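Side-chain contact in MutT/nudix family protein (Shewanella oneidensis, PDB 3GZ5), which probably represses genes of NAD metabolism by binding DNA through a winged-helix domain, under control of ADP-ribose sensed by a Nudix domain: residues K194-R197 with R198-Q202. Residues are numbered along the deposited sequence; the frame is centred on the assembly and turned at random.
Sequences KSFR and RRVEQ
Phe196 O accepts the backbone N-H of Val200 N at 2.8 Å, in a nearly straight bond (169° at the hydrogen). This is an i to i+4 bond of alpha-helix 193-203, in the winged helix-turn-helix domain of NrtR. Three more such bonds join Lys194 to Arg198, Ser195 to Arg199 and Arg197 to Glu201. Phe196 and Val200 also meet through their side chains. The Phe196 ring lies with one face toward Val200, whose CG2 sits 4.1 Å from the ring centroid, only 13° off the ring normal. This is a CH-pi contact. CG of Phe196 is anti to the backbone N (chi1 -172°) and beside the carbonyl carbon; from there the ring reaches CG2 of Val200. Both residues are buried. Phe196 also packs on helix 176-187, where it meets the His183 ring edge-to-face. Arg199 NH1 approaches Phe196 CD1 at 4.4 Å, with CD1 near the plane of the guanidinium, at its edge. This guanidinium makes a cation-pi contact with Phe234. Arg197 NH1 is hydrogen-bonded to Gln180 OE1 and Gly193 O. Its NE is 6.6 Å from Glu201 OE2, too far for a salt bridge. Lys194 and Arg198 are exposed and basic, which would be consistent with a DNA-binding domain. The Arg198 chain bends at chi3, and Lys194 O lies over one face of its guanidinium, 3.5 Å above the plane. Lys194 NZ and Arg198 NH2, two like-charged donors, stand 3.1 Å apart without a hydrogen bond.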
ATOM      1  N   LYS B 194      29.359   2.039  -7.150  1.00 66.63           N
ATOM      2  CA  LYS B 194      30.025   0.799  -6.757  1.00 66.05           C
ATOM      3  C   LYS B 194      29.292   0.111  -5.609  1.00 65.45           C
ATOM      4  O   LYS B 194      29.299  -1.124  -5.510  1.00 64.60           O
ATOM      5  CB  LYS B 194      31.485   1.103  -6.396  1.00 66.51           C
ATOM      6  CG  LYS B 194      32.213   0.030  -5.592  1.00 67.91           C
ATOM      7  CD  LYS B 194      33.112  -0.832  -6.473  1.00 70.38           C
ATOM      8  CE  LYS B 194      34.358  -1.282  -5.711  1.00 70.66           C
ATOM      9  NZ  LYS B 194      34.029  -2.084  -4.490  1.00 71.31           N
ATOM     10  N   SER B 195      28.675   0.913  -4.739  1.00 64.73           N
ATOM     11  CA  SER B 195      27.733   0.389  -3.755  1.00 64.72           C
ATOM     12  C   SER B 195      26.528  -0.244  -4.486  1.00 64.02           C
ATOM     13  O   SER B 195      26.119  -1.365  -4.177  1.00 63.72           O
ATOM     14  CB  SER B 195      27.243   1.495  -2.811  1.00 64.84           C
ATOM     15  OG  SER B 195      28.315   2.205  -2.219  1.00 66.78           O
ATOM     16  N   PHE B 196      25.984   0.495  -5.455  1.00 63.37           N
ATOM     17  CA  PHE B 196      24.823   0.063  -6.235  1.00 63.00           C
ATOM     18  C   PHE B 196      25.053  -1.284  -6.913  1.00 62.97           C
ATOM     19  O   PHE B 196      24.279  -2.215  -6.694  1.00 62.50           O
ATOM     20  CB  PHE B 196      24.437   1.129  -7.270  1.00 62.68           C
ATOM     21  CG  PHE B 196      23.139   0.845  -7.985  1.00 61.32           C
ATOM     22  CD1 PHE B 196      21.925   0.804  -7.279  1.00 59.09           C
ATOM     23  CD2 PHE B 196      23.120   0.632  -9.367  1.00 59.93           C
ATOM     24  CE1 PHE B 196      20.713   0.551  -7.942  1.00 57.55           C
ATOM     25  CE2 PHE B 196      21.908   0.381 -10.039  1.00 60.00           C
ATOM     26  CZ  PHE B 196      20.706   0.341  -9.318  1.00 57.64           C
ATOM     27  N   ARG B 197      26.122  -1.371  -7.713  1.00 63.37           N
ATOM     28  CA  ARG B 197      26.599  -2.631  -8.312  1.00 63.99           C
ATOM     29  C   ARG B 197      26.766  -3.776  -7.322  1.00 64.18           C
ATOM     30  O   ARG B 197      26.311  -4.891  -7.586  1.00 64.33           O
ATOM     31  CB  ARG B 197      27.890  -2.413  -9.087  1.00 64.24           C
ATOM     32  CG  ARG B 197      27.653  -2.005 -10.514  1.00 65.47           C
ATOM     33  CD  ARG B 197      28.836  -1.268 -11.089  1.00 69.86           C
ATOM     34  NE  ARG B 197      28.555  -0.725 -12.418  1.00 73.12           N
ATOM     35  CZ  ARG B 197      27.923   0.425 -12.658  1.00 75.83           C
ATOM     36  NH1 ARG B 197      27.469   1.183 -11.655  1.00 76.52           N
ATOM     37  NH2 ARG B 197      27.728   0.816 -13.915  1.00 76.70           N
ATOM     38  N   ARG B 198      27.397  -3.498  -6.187  1.00 64.76           N
ATOM     39  CA  ARG B 198      27.478  -4.459  -5.074  1.00 65.81           C
ATOM     40  C   ARG B 198      26.088  -4.970  -4.620  1.00 65.80           C
ATOM     41  O   ARG B 198      25.886  -6.173  -4.464  1.00 65.21           O
ATOM     42  CB  ARG B 198      28.271  -3.845  -3.899  1.00 65.92           C
ATOM     43  CG  ARG B 198      28.165  -4.559  -2.532  1.00 68.39           C
ATOM     44  CD  ARG B 198      29.393  -4.307  -1.593  1.00 71.09           C
ATOM     45  NE  ARG B 198      29.804  -2.897  -1.528  1.00 72.43           N
ATOM     46  CZ  ARG B 198      30.751  -2.344  -2.297  1.00 72.84           C
ATOM     47  NH1 ARG B 198      31.044  -1.048  -2.169  1.00 70.83           N
ATOM     48  NH2 ARG B 198      31.397  -3.083  -3.205  1.00 73.08           N
ATOM     49  N   ARG B 199      25.143  -4.055  -4.409  1.00 66.28           N
ATOM     50  CA  ARG B 199      23.778  -4.449  -4.009  1.00 66.29           C
ATOM     51  C   ARG B 199      23.040  -5.231  -5.111  1.00 65.57           C
ATOM     52  O   ARG B 199      22.410  -6.256  -4.832  1.00 65.15           O
ATOM     53  CB  ARG B 199      22.967  -3.245  -3.505  1.00 66.70           C
ATOM     54  CG  ARG B 199      22.943  -3.107  -1.959  1.00 68.57           C
ATOM     55  CD  ARG B 199      22.541  -1.693  -1.483  1.00 71.28           C
ATOM     56  NE  ARG B 199      21.093  -1.522  -1.286  1.00 73.44           N
ATOM     57  CZ  ARG B 199      20.228  -1.161  -2.240  1.00 74.61           C
ATOM     58  NH1 ARG B 199      20.639  -0.929  -3.487  1.00 74.47           N
ATOM     59  NH2 ARG B 199      18.942  -1.032  -1.948  1.00 75.12           N
ATOM     60  N   VAL B 200      23.159  -4.775  -6.357  1.00 64.84           N
ATOM     61  CA  VAL B 200      22.572  -5.489  -7.491  1.00 64.53           C
ATOM     62  C   VAL B 200      23.050  -6.952  -7.556  1.00 64.64           C
ATOM     63  O   VAL B 200      22.217  -7.872  -7.564  1.00 64.67           O
ATOM     64  CB  VAL B 200      22.828  -4.776  -8.840  1.00 64.42           C
ATOM     65  CG1 VAL B 200      22.444  -5.677  -9.997  1.00 63.79           C
ATOM     66  CG2 VAL B 200      22.058  -3.469  -8.919  1.00 64.09           C
ATOM     67  N   GLU B 201      24.376  -7.146  -7.572  1.00 64.24           N
ATOM     68  CA  GLU B 201      25.003  -8.463  -7.711  1.00 64.32           C
ATOM     69  C   GLU B 201      24.563  -9.426  -6.621  1.00 63.92           C
ATOM     70  O   GLU B 201      24.393 -10.621  -6.871  1.00 64.29           O
ATOM     71  CB  GLU B 201      26.534  -8.356  -7.753  1.00 64.66           C
ATOM     72  CG  GLU B 201      27.090  -7.744  -9.069  1.00 67.18           C
ATOM     73  CD  GLU B 201      28.636  -7.677  -9.142  1.00 71.02           C
ATOM     74  OE1 GLU B 201      29.324  -8.675  -8.815  1.00 72.34           O
ATOM     75  OE2 GLU B 201      29.167  -6.622  -9.562  1.00 72.12           O
ATOM     76  N   GLN B 202      24.338  -8.898  -5.425  1.00 63.19           N
ATOM     77  CA  GLN B 202      23.954  -9.718  -4.286  1.00 62.74           C
ATOM     78  C   GLN B 202      22.453 -10.032  -4.232  1.00 61.81           C
ATOM     79  O   GLN B 202      22.057 -11.106  -3.775  1.00 61.53           O
ATOM     80  CB  GLN B 202      24.442  -9.062  -2.995  1.00 63.46           C
ATOM     81  CG  GLN B 202      25.945  -9.276  -2.774  1.00 64.90           C
ATOM     82  CD  GLN B 202      26.594  -8.212  -1.902  1.00 67.12           C
ATOM     83  OE1 GLN B 202      27.702  -7.754  -2.199  1.00 68.21           O
ATOM     84  NE2 GLN B 202      25.913  -7.814  -0.821  1.00 67.15           N
TER